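Local coordinates for protein genome packaging NTPase B204 (Sulfolobus turreted icosahedral virus 2, PDB 4KFU) that probably hydrolyses ATP to power the packaging of viral DNA into the capsid, as a P-loop NTPase of the FtsK-HerA superfamily, at residues S18-K22 against E49-F53; F81-W85 against T116-A122; E104-F109 against I134-Q138. All blocks are in the same frame, centred on the assembly; numbering follows the deposited sequence.

Overall arrangement
The contacts run across the nucleotide-binding core, with contact 3 (104-109 with 134-138) between the other two. Contact 1 includes the P-loop serine that binds magnesium and lies about 15 Å, centre to centre, from contact 3. They meet where Ile21 CD1 packs 4.2 Å from Ser136 CB and where Glu49 OE1 comes 3.8 Å from Glu104 OE2, two carboxylates beside the metal. Contact 2, a helix pair, is about 14 Å between centres from contact 3 and reaches it through Ile119 CD1, 3.3 Å from His108 O, and Phe81 CZ, 4.0 Å from Phe109 CZ. Contacts 1 and 2 do not touch, their nearest atoms being about 12 Å apart. The zinc, bound by His108, lies near Phe81.

Contact 1 of 3, residues S18-K22 against E49-F53; sequences SYLIK and EYSKF. With MG (magnesium ion), chain K; ACP (phosphomethylphosphonic acid adenylate ester), chain E.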
loop_
_atom_site.group_PDB
_atom_site.type_symbol
_atom_site.label_atom_id
_atom_site.label_comp_id
_atom_site.label_asym_id
_atom_site.label_seq_id
_atom_site.Cartn_x
_atom_site.Cartn_y
_atom_site.Cartn_z
ATOM N N SER A 18 -8.768 3.257 2.635
ATOM C CA SER A 18 -9.209 2.212 1.705
ATOM C C SER A 18 -10.121 2.806 0.648
ATOM O O SER A 18 -10.143 2.346 -0.492
ATOM C CB SER A 18 -9.930 1.086 2.437
ATOM O OG SER A 18 -9.008 0.256 3.101
ATOM N N TYR A 19 -10.871 3.830 1.038
ATOM C CA TYR A 19 -11.740 4.550 0.108
ATOM C C TYR A 19 -10.888 5.180 -0.984
ATOM O O TYR A 19 -11.247 5.161 -2.159
ATOM C CB TYR A 19 -12.517 5.625 0.860
ATOM C CG TYR A 19 -13.698 6.216 0.110
ATOM C CD1 TYR A 19 -14.959 5.627 0.186
ATOM C CD2 TYR A 19 -13.555 7.367 -0.656
ATOM C CE1 TYR A 19 -16.049 6.168 -0.491
ATOM C CE2 TYR A 19 -14.632 7.912 -1.336
ATOM C CZ TYR A 19 -15.876 7.307 -1.249
ATOM O OH TYR A 19 -16.940 7.850 -1.920
ATOM N N LEU A 20 -9.757 5.750 -0.580
ATOM C CA LEU A 20 -8.762 6.271 -1.516
ATOM C C LEU A 20 -8.281 5.193 -2.505
ATOM O O LEU A 20 -8.147 5.439 -3.707
ATOM C CB LEU A 20 -7.568 6.826 -0.726
ATOM C CG LEU A 20 -6.737 7.933 -1.367
ATOM C CD1 LEU A 20 -7.624 9.083 -1.801
ATOM C CD2 LEU A 20 -5.670 8.423 -0.379
ATOM N N ILE A 21 -7.992 4.006 -1.986
ATOM C CA ILE A 21 -7.561 2.901 -2.837
ATOM C C ILE A 21 -8.668 2.530 -3.822
ATOM O O ILE A 21 -8.414 2.397 -5.029
ATOM C CB ILE A 21 -7.152 1.673 -2.001
ATOM C CG1 ILE A 21 -5.848 1.966 -1.249
ATOM C CG2 ILE A 21 -6.971 0.449 -2.885
ATOM C CD1 ILE A 21 -5.416 0.871 -0.289
ATOM N N LYS A 22 -9.893 2.394 -3.311
ATOM C CA LYS A 22 -11.016 1.907 -4.122
ATOM C C LYS A 22 -11.512 2.921 -5.140
ATOM O O LYS A 22 -11.954 2.544 -6.224
ATOM C CB LYS A 22 -12.186 1.483 -3.226
ATOM C CG LYS A 22 -11.892 0.297 -2.308
ATOM C CD LYS A 22 -12.924 0.222 -1.179
ATOM C CE LYS A 22 -12.522 -0.797 -0.116
ATOM N NZ LYS A 22 -13.487 -0.833 1.025
ATOM N N GLU A 49 -13.009 -7.953 1.550
ATOM C CA GLU A 49 -13.290 -6.534 1.331
ATOM C C GLU A 49 -13.175 -6.121 -0.133
ATOM O O GLU A 49 -14.004 -5.365 -0.646
ATOM C CB GLU A 49 -12.382 -5.652 2.191
ATOM C CG GLU A 49 -12.490 -4.171 1.818
ATOM C CD GLU A 49 -11.836 -3.249 2.831
ATOM O OE1 GLU A 49 -10.972 -3.722 3.613
ATOM O OE2 GLU A 49 -12.186 -2.045 2.838
ATOM N N TYR A 50 -12.173 -6.651 -0.823
ATOM C CA TYR A 50 -11.932 -6.227 -2.203
ATOM C C TYR A 50 -12.453 -7.207 -3.270
ATOM O O TYR A 50 -12.100 -7.073 -4.446
ATOM C CB TYR A 50 -10.432 -5.979 -2.414
ATOM C CG TYR A 50 -9.920 -4.712 -1.750
ATOM C CD1 TYR A 50 -9.892 -3.500 -2.439
ATOM C CD2 TYR A 50 -9.458 -4.731 -0.442
ATOM C CE1 TYR A 50 -9.409 -2.324 -1.830
ATOM C CE2 TYR A 50 -8.976 -3.565 0.175
ATOM C CZ TYR A 50 -8.954 -2.373 -0.528
ATOM O OH TYR A 50 -8.482 -1.223 0.090
ATOM N N SER A 51 -13.299 -8.161 -2.872
ATOM C CA SER A 51 -13.826 -9.178 -3.803
ATOM C C SER A 51 -14.383 -8.620 -5.114
ATOM O O SER A 51 -14.230 -9.223 -6.169
ATOM C CB SER A 51 -14.893 -10.047 -3.121
ATOM O OG SER A 51 -14.292 -10.991 -2.258
ATOM N N LYS A 52 -15.010 -7.455 -5.059
ATOM C CA LYS A 52 -15.599 -6.876 -6.256
ATOM C C LYS A 52 -14.575 -6.306 -7.243
ATOM O O LYS A 52 -14.917 -5.983 -8.386
ATOM C CB LYS A 52 -16.606 -5.783 -5.862
ATOM N N PHE A 53 -13.322 -6.184 -6.814
ATOM C CA PHE A 53 -12.324 -5.456 -7.601
ATOM C C PHE A 53 -11.425 -6.293 -8.515
ATOM O O PHE A 53 -10.524 -5.750 -9.163
ATOM C CB PHE A 53 -11.470 -4.577 -6.682
ATOM C CG PHE A 53 -12.239 -3.453 -6.068
ATOM C CD1 PHE A 53 -12.358 -2.243 -6.727
ATOM C CD2 PHE A 53 -12.879 -3.619 -4.850
ATOM C CE1 PHE A 53 -13.082 -1.197 -6.169
ATOM C CE2 PHE A 53 -13.618 -2.581 -4.282
ATOM C CZ PHE A 53 -13.717 -1.368 -4.945
HETATM MG MG MG K . -9.572 -0.133 5.150
HETATM P PG ACP E . -10.998 -0.087 7.925
HETATM O O1G ACP E . -10.038 0.023 9.205
HETATM O O2G ACP E . -10.127 -0.654 6.703
HETATM O O3G ACP E . -12.137 -0.993 8.225
HETATM P PB ACP E . -10.528 2.554 6.536
HETATM O O1B ACP E . -9.877 1.735 5.316
HETATM O O2B ACP E . -9.501 3.145 7.413
HETATM C C3B ACP E . -11.667 1.549 7.527
HETATM P PA ACP E . -12.359 3.554 4.614
HETATM O O1A ACP E . -12.883 2.136 4.615
HETATM O O2A ACP E . -11.580 4.092 3.432
HETATM O O3A ACP E . -11.409 3.763 5.906
HETATM O "O5'" ACP E . -13.592 4.567 4.815
HETATM C "C5'" ACP E . -14.547 4.466 5.869
HETATM C "C4'" ACP E . -15.805 5.235 5.445
HETATM O "O4'" ACP E . -15.592 6.646 5.303
HETATM C "C3'" ACP E . -16.320 4.748 4.100
HETATM O "O3'" ACP E . -17.459 3.899 4.295
HETATM C "C2'" ACP E . -16.762 5.983 3.353
HETATM O "O2'" ACP E . -18.183 5.941 3.313
HETATM C "C1'" ACP E . -16.305 7.178 4.178
HETATM N N9 ACP E . -15.392 7.976 3.318
HETATM C C8 ACP E . -14.067 7.771 3.181
HETATM N N7 ACP E . -13.517 8.670 2.319
HETATM C C5 ACP E . -14.508 9.463 1.877
HETATM C C6 ACP E . -14.621 10.615 0.952
HETATM N N6 ACP E . -13.554 11.114 0.289
HETATM N N1 ACP E . -15.850 11.152 0.774
HETATM C C2 ACP E . -16.934 10.672 1.415
HETATM N N3 ACP E . -16.903 9.634 2.271
HETATM C C4 ACP E . -15.738 8.998 2.540
HETATM O O HOH W 1 -9.332 -2.184 4.789
HETATM O O HOH W 2 -11.566 -0.350 4.596
HETATM O O HOH W 3 -7.517 -0.397 5.404
#
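Lys22 turns CG opposite its own carbonyl carbon (chi1 -64°) and then runs extended, while Glu49 sets CG opposite its backbone N (chi1 171°) and is extended too; the two chains therefore cross at about a right angle with their charged ends together. Lys22 belongs to the helix that follows the Walker A P-loop of this FtsK-HerA-type ATPase, and Glu49 to the loop after strand 35-40. The salt bridge between them is short, Lys22 NZ lying 2.5 Å from Glu49 OE2 on the anti lone pair, away from the other oxygen.

The same carboxylate belongs to the second shell of the magnesium ion. One metal-bound water lies 2.5 Å from Glu49 OE1 and probably donates to it, and another donates to Glu49 OE2 and to the alpha-phosphate oxygen O1A of the nucleotide analogue. In the first shell, Ser18 OG binds magnesium at 2.2 Å, beside beta- and gamma-phosphate oxygens and three waters. Asp103 is hydrogen-bonded to both Ser18 OG and Tyr50 OH, tying the metal-binding serine to the loop tyrosine.

Nearer the backbone of Lys22 the packing is apolar. Lys22 CG sits in the corner formed by two rings, 3.6 Å from Tyr50 CE1 and equally near Phe53 CZ. Farther along, Lys22 CE lies 4.2 Å from the Tyr50 centroid in an off-centre CH-pi contact; the ammonium group is too distant from that ring for more than a weak attraction. Ile21 crosses Tyr50 at about a right angle, CG2 lying 3.8 Å from Tyr50 CE1.

On the nucleotide side, the Tyr19 ring has adenine C5 3.4 Å above one face, offset toward its rim, while Tyr19 N donates to the alpha-phosphate oxygen O2A at 2.5 Å.

Contact 2 of 3, residues F81-W85 against T116-A122; sequences FEKLW and TPAIDEA
Trp85 meets helix 117-122 from CB to the far end of the indole. Its CB lies 4.0 Å from Ala118 CB, and the same methyl stays close as the chain passes through CG to CD1. With CG anti to the backbone N (chi1 -179°), the indole extends over the second helix and NE1 donates to Glu121 OE1 at 3.0 Å. The acceptor is almost in the indole plane, yet the N-H reaches the carboxylate from above, 86° out of its plane; Glu121 OE1 also forms a salt bridge with Lys89. At the far end, CH2 comes 3.5 Å from Ala122 CA, and Ala122 CB sits over the six-membered ring, 4.0 Å from its centroid.

This is helix-helix packing, the segment axes 9.3 Å apart and inclined at 50°, with the small side chains of Ala118 and Ala122 at the interface. Phe81 adds CE2, 3.4 Å from Ile119 CD1, and its ring also packs on Leu100 and Ile102 of strand 98-102. Thr116 is the N-cap, its OG1 accepting from Ile119 N at 3.2 Å. Glu82 reaches the same helix start, where OE2 accepts from Ala118 N at 3.2 Å.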
loop_
_atom_site.group_PDB
_atom_site.type_symbol
_atom_site.label_atom_id
_atom_site.label_comp_id
_atom_site.label_asym_id
_atom_site.label_seq_id
_atom_site.Cartn_x
_atom_site.Cartn_y
_atom_site.Cartn_z
ATOM N N PHE A 81 3.760 -14.087 2.001
ATOM C CA PHE A 81 4.210 -12.931 1.220
ATOM C C PHE A 81 5.308 -13.333 0.230
ATOM O O PHE A 81 5.337 -12.861 -0.912
ATOM C CB PHE A 81 4.679 -11.752 2.079
ATOM C CG PHE A 81 5.125 -10.584 1.251
ATOM C CD1 PHE A 81 4.189 -9.762 0.633
ATOM C CD2 PHE A 81 6.469 -10.352 1.014
ATOM C CE1 PHE A 81 4.593 -8.700 -0.180
ATOM C CE2 PHE A 81 6.875 -9.304 0.202
ATOM C CZ PHE A 81 5.942 -8.478 -0.391
ATOM N N GLU A 82 6.203 -14.220 0.660
ATOM C CA GLU A 82 7.290 -14.632 -0.223
ATOM C C GLU A 82 6.735 -15.302 -1.481
ATOM O O GLU A 82 7.167 -14.997 -2.598
ATOM C CB GLU A 82 8.299 -15.522 0.511
ATOM C CG GLU A 82 9.123 -14.754 1.540
ATOM C CD GLU A 82 10.603 -15.104 1.495
ATOM O OE1 GLU A 82 11.032 -15.953 2.310
ATOM O OE2 GLU A 82 11.341 -14.526 0.654
ATOM N N LYS A 83 5.750 -16.178 -1.292
ATOM C CA LYS A 83 5.109 -16.882 -2.402
ATOM C C LYS A 83 4.376 -15.894 -3.297
ATOM O O LYS A 83 4.460 -15.957 -4.519
ATOM C CB LYS A 83 4.106 -17.903 -1.843
ATOM C CG LYS A 83 3.692 -18.988 -2.806
ATOM C CD LYS A 83 2.337 -19.590 -2.413
ATOM C CE LYS A 83 2.212 -19.802 -0.910
ATOM N NZ LYS A 83 0.884 -20.403 -0.557
ATOM N N LEU A 84 3.657 -14.964 -2.677
ATOM C CA LEU A 84 2.911 -13.943 -3.424
ATOM C C LEU A 84 3.823 -13.055 -4.255
ATOM O O LEU A 84 3.460 -12.634 -5.356
ATOM C CB LEU A 84 2.096 -13.076 -2.451
ATOM C CG LEU A 84 1.416 -11.831 -3.026
ATOM C CD1 LEU A 84 0.402 -12.207 -4.091
ATOM C CD2 LEU A 84 0.734 -11.014 -1.934
ATOM N N TRP A 85 4.996 -12.743 -3.705
ATOM C CA TRP A 85 5.951 -11.883 -4.400
ATOM C C TRP A 85 6.502 -12.560 -5.661
ATOM O O TRP A 85 6.603 -11.934 -6.727
ATOM C CB TRP A 85 7.072 -11.466 -3.446
ATOM C CG TRP A 85 8.104 -10.555 -4.063
ATOM C CD1 TRP A 85 9.401 -10.874 -4.373
ATOM C CD2 TRP A 85 7.929 -9.179 -4.434
ATOM N NE1 TRP A 85 10.034 -9.782 -4.927
ATOM C CE2 TRP A 85 9.162 -8.737 -4.973
ATOM C CE3 TRP A 85 6.858 -8.285 -4.363
ATOM C CZ2 TRP A 85 9.340 -7.432 -5.442
ATOM C CZ3 TRP A 85 7.047 -6.990 -4.824
ATOM C CH2 TRP A 85 8.278 -6.581 -5.362
ATOM N N THR A 116 12.613 -10.556 5.202
ATOM C CA THR A 116 12.829 -11.686 4.284
ATOM C C THR A 116 13.419 -11.196 2.967
ATOM O O THR A 116 13.424 -9.988 2.703
ATOM C CB THR A 116 11.495 -12.396 3.943
ATOM O OG1 THR A 116 10.636 -11.482 3.253
ATOM C CG2 THR A 116 10.799 -12.913 5.194
ATOM N N PRO A 117 13.918 -12.122 2.131
ATOM C CA PRO A 117 14.378 -11.704 0.802
ATOM C C PRO A 117 13.306 -10.963 0.005
ATOM O O PRO A 117 13.625 -9.974 -0.679
ATOM C CB PRO A 117 14.721 -13.037 0.126
ATOM C CG PRO A 117 15.159 -13.905 1.246
ATOM C CD PRO A 117 14.321 -13.514 2.437
ATOM N N ALA A 118 12.058 -11.426 0.099
ATOM C CA ALA A 118 10.944 -10.790 -0.612
ATOM C C ALA A 118 10.721 -9.340 -0.172
ATOM O O ALA A 118 10.517 -8.453 -1.009
ATOM C CB ALA A 118 9.665 -11.596 -0.434
ATOM N N ILE A 119 10.737 -9.108 1.138
ATOM C CA ILE A 119 10.556 -7.757 1.669
ATOM C C ILE A 119 11.688 -6.848 1.205
ATOM O O ILE A 119 11.450 -5.732 0.746
ATOM C CB ILE A 119 10.505 -7.740 3.216
ATOM C CG1 ILE A 119 9.339 -8.595 3.729
ATOM C CG2 ILE A 119 10.389 -6.309 3.742
ATOM C CD1 ILE A 119 7.989 -8.139 3.241
ATOM N N ASP A 120 12.922 -7.328 1.319
ATOM C CA ASP A 120 14.053 -6.532 0.876
ATOM C C ASP A 120 13.948 -6.192 -0.602
ATOM O O ASP A 120 14.186 -5.048 -1.012
ATOM C CB ASP A 120 15.374 -7.239 1.151
ATOM C CG ASP A 120 16.556 -6.317 0.958
ATOM O OD1 ASP A 120 16.761 -5.452 1.836
ATOM O OD2 ASP A 120 17.250 -6.425 -0.075
ATOM N N GLU A 121 13.582 -7.177 -1.413
ATOM C CA GLU A 121 13.419 -6.918 -2.838
ATOM C C GLU A 121 12.290 -5.925 -3.123
ATOM O O GLU A 121 12.418 -5.051 -3.988
ATOM C CB GLU A 121 13.153 -8.234 -3.587
ATOM C CG GLU A 121 13.625 -8.202 -5.021
ATOM C CD GLU A 121 13.152 -9.394 -5.841
ATOM O OE1 GLU A 121 12.964 -10.487 -5.268
ATOM O OE2 GLU A 121 12.971 -9.225 -7.066
ATOM N N ALA A 122 11.180 -6.077 -2.403
ATOM C CA ALA A 122 10.021 -5.230 -2.607
ATOM C C ALA A 122 10.385 -3.764 -2.373
ATOM O O ALA A 122 9.923 -2.874 -3.093
ATOM C CB ALA A 122 8.910 -5.648 -1.673
#

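Contact 3 of 3, residues E104-F109 against I134-Q138; sequences EAYYHF and ILSTQ. With ZN (zinc ion), chain L.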
loop_
_atom_site.group_PDB
_atom_site.type_symbol
_atom_site.label_atom_id
_atom_site.label_comp_id
_atom_site.label_asym_id
_atom_site.label_seq_id
_atom_site.Cartn_x
_atom_site.Cartn_y
_atom_site.Cartn_z
ATOM N N GLU A 104 -3.890 -3.446 5.080
ATOM C CA GLU A 104 -3.419 -3.987 6.359
ATOM C C GLU A 104 -1.973 -4.489 6.245
ATOM O O GLU A 104 -1.663 -5.625 6.633
ATOM C CB GLU A 104 -4.350 -5.111 6.845
ATOM C CG GLU A 104 -5.854 -4.742 6.871
ATOM C CD GLU A 104 -6.607 -5.078 5.567
ATOM O OE1 GLU A 104 -6.153 -5.962 4.792
ATOM O OE2 GLU A 104 -7.671 -4.457 5.313
ATOM N N ALA A 105 -1.088 -3.648 5.711
ATOM C CA ALA A 105 0.279 -4.070 5.408
ATOM C C ALA A 105 1.137 -4.429 6.617
ATOM O O ALA A 105 2.247 -4.921 6.445
ATOM C CB ALA A 105 0.997 -3.039 4.531
ATOM N N TYR A 106 0.648 -4.187 7.834
ATOM C CA TYR A 106 1.425 -4.549 9.025
ATOM C C TYR A 106 1.598 -6.059 9.174
ATOM O O TYR A 106 2.417 -6.519 9.967
ATOM C CB TYR A 106 0.812 -3.961 10.298
ATOM C CG TYR A 106 -0.631 -4.335 10.508
ATOM C CD1 TYR A 106 -0.982 -5.550 11.092
ATOM C CD2 TYR A 106 -1.650 -3.471 10.120
ATOM C CE1 TYR A 106 -2.319 -5.894 11.280
ATOM C CE2 TYR A 106 -2.982 -3.801 10.302
ATOM C CZ TYR A 106 -3.312 -5.009 10.881
ATOM O OH TYR A 106 -4.644 -5.318 11.055
ATOM N N TYR A 107 0.818 -6.843 8.441
ATOM C CA TYR A 107 1.013 -8.288 8.508
ATOM C C TYR A 107 2.355 -8.715 7.947
ATOM O O TYR A 107 2.941 -9.681 8.425
ATOM C CB TYR A 107 -0.106 -9.023 7.779
ATOM C CG TYR A 107 -1.396 -8.960 8.535
ATOM C CD1 TYR A 107 -1.511 -9.540 9.798
ATOM C CD2 TYR A 107 -2.491 -8.300 8.009
ATOM C CE1 TYR A 107 -2.703 -9.469 10.511
ATOM C CE2 TYR A 107 -3.681 -8.225 8.709
ATOM C CZ TYR A 107 -3.784 -8.809 9.958
ATOM O OH TYR A 107 -4.977 -8.724 10.653
ATOM N N HIS A 108 2.844 -7.989 6.943
ATOM C CA HIS A 108 4.061 -8.405 6.226
ATOM C C HIS A 108 5.235 -7.454 6.419
ATOM O O HIS A 108 6.385 -7.813 6.145
ATOM C CB HIS A 108 3.754 -8.533 4.731
ATOM C CG HIS A 108 2.644 -9.494 4.429
ATOM N ND1 HIS A 108 2.593 -10.753 4.988
ATOM C CD2 HIS A 108 1.569 -9.388 3.622
ATOM C CE1 HIS A 108 1.511 -11.377 4.548
ATOM N NE2 HIS A 108 0.879 -10.576 3.716
ATOM N N PHE A 109 4.939 -6.236 6.860
ATOM C CA PHE A 109 5.966 -5.197 6.991
ATOM C C PHE A 109 5.996 -4.610 8.406
ATOM O O PHE A 109 6.271 -3.419 8.602
ATOM C CB PHE A 109 5.700 -4.074 5.989
ATOM C CG PHE A 109 5.832 -4.484 4.541
ATOM C CD1 PHE A 109 4.789 -5.136 3.887
ATOM C CD2 PHE A 109 6.975 -4.163 3.817
ATOM C CE1 PHE A 109 4.894 -5.482 2.554
ATOM C CE2 PHE A 109 7.089 -4.513 2.479
ATOM C CZ PHE A 109 6.048 -5.175 1.846
ATOM N N ILE A 134 1.385 -0.441 -3.280
ATOM C CA ILE A 134 0.583 0.429 -2.424
ATOM C C ILE A 134 0.440 -0.262 -1.086
ATOM O O ILE A 134 -0.074 -1.386 -1.009
ATOM C CB ILE A 134 -0.789 0.727 -3.011
ATOM C CG1 ILE A 134 -0.624 1.448 -4.349
ATOM C CG2 ILE A 134 -1.570 1.633 -2.050
ATOM C CD1 ILE A 134 -1.893 1.674 -5.097
ATOM N N LEU A 135 0.950 0.381 -0.038
ATOM C CA LEU A 135 0.914 -0.198 1.296
ATOM C C LEU A 135 0.046 0.672 2.184
ATOM O O LEU A 135 0.159 1.904 2.162
ATOM C CB LEU A 135 2.314 -0.285 1.902
ATOM C CG LEU A 135 3.358 -1.106 1.139
ATOM C CD1 LEU A 135 4.676 -1.082 1.889
ATOM C CD2 LEU A 135 2.875 -2.543 0.916
ATOM N N SER A 136 -0.803 0.035 2.980
ATOM C CA SER A 136 -1.754 0.766 3.805
ATOM C C SER A 136 -1.675 0.287 5.246
ATOM O O SER A 136 -1.612 -0.923 5.499
ATOM C CB SER A 136 -3.163 0.541 3.243
ATOM O OG SER A 136 -4.153 0.949 4.156
ATOM N N THR A 137 -1.698 1.222 6.195
ATOM C CA THR A 137 -1.697 0.854 7.611
ATOM C C THR A 137 -2.396 1.899 8.454
ATOM O O THR A 137 -2.678 2.998 7.969
ATOM C CB THR A 137 -0.273 0.646 8.151
ATOM O OG1 THR A 137 -0.336 -0.154 9.341
ATOM C CG2 THR A 137 0.403 1.995 8.447
ATOM N N GLN A 138 -2.668 1.561 9.714
ATOM C CA GLN A 138 -3.499 2.416 10.569
ATOM C C GLN A 138 -2.694 3.461 11.346
ATOM O O GLN A 138 -3.103 4.604 11.433
ATOM C CB GLN A 138 -4.335 1.569 11.534
ATOM C CG GLN A 138 -5.073 0.408 10.843
ATOM C CD GLN A 138 -6.564 0.359 11.144
ATOM O OE1 GLN A 138 -7.401 0.448 10.230
ATOM N NE2 GLN A 138 -6.907 0.189 12.421
HETATM ZN ZN ZN L . -1.023 -10.766 3.061
#
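A backbone hydrogen bond with apolar packing beside it joins Ala105, in the loop after strand 98-102, to Ser136 in the neighbouring parallel strand 131-137, near the centre of the chain. Ala105 N donates to Ser136 O at 2.8 Å with an N-H...O angle of 166°, a nearly straight bond that anchors the loop just where it leaves the sheet. The loop then turns back on itself: Ala105 O accepts from both Phe109 N, at 3.0 Å, and His108 N.

That turn brings Phe109 over Leu135. The methyl CD1 of Leu135 stands 4.2 Å from the ring centroid and only 6° off the normal, a CH-pi contact centred on the face, while the other methyl, CD2, touches the ring at CE1. Ala105 CB closes the same patch against Leu135 CB, 4.0 Å away, and Val147 of helix 145-150 packs on both Phe109 and Leu135.

Asp103 and Glu104, following a hydrophobic strand, match the Walker B motif of P-loop ATPases, and Asp103 is hydrogen-bonded to Ser136 OG. Glu104 starts away from strand 131-137, and its side chain comes within about 5 Å of the magnesium ion; its OE1 is hydrogen-bonded to ND1 of His41, a zinc ligand. From the loop itself, His108 NE2 binds that zinc at 2.0 Å, together with Asp39, Asp73 and His41.

Farther along the strand, Thr137 meets Tyr106 of the loop, whose CG lies between its backbone N and carbonyl carbon (chi1 55°), which turns the ring edge to the threonine: Tyr106 CD2 is 3.7 Å from Thr137 OG1, a hydroxyl held by Asp142. Beyond it Gln138, part of the nucleotide pocket, has OE1 hydrogen-bonded to Lys17 NZ of the P-loop.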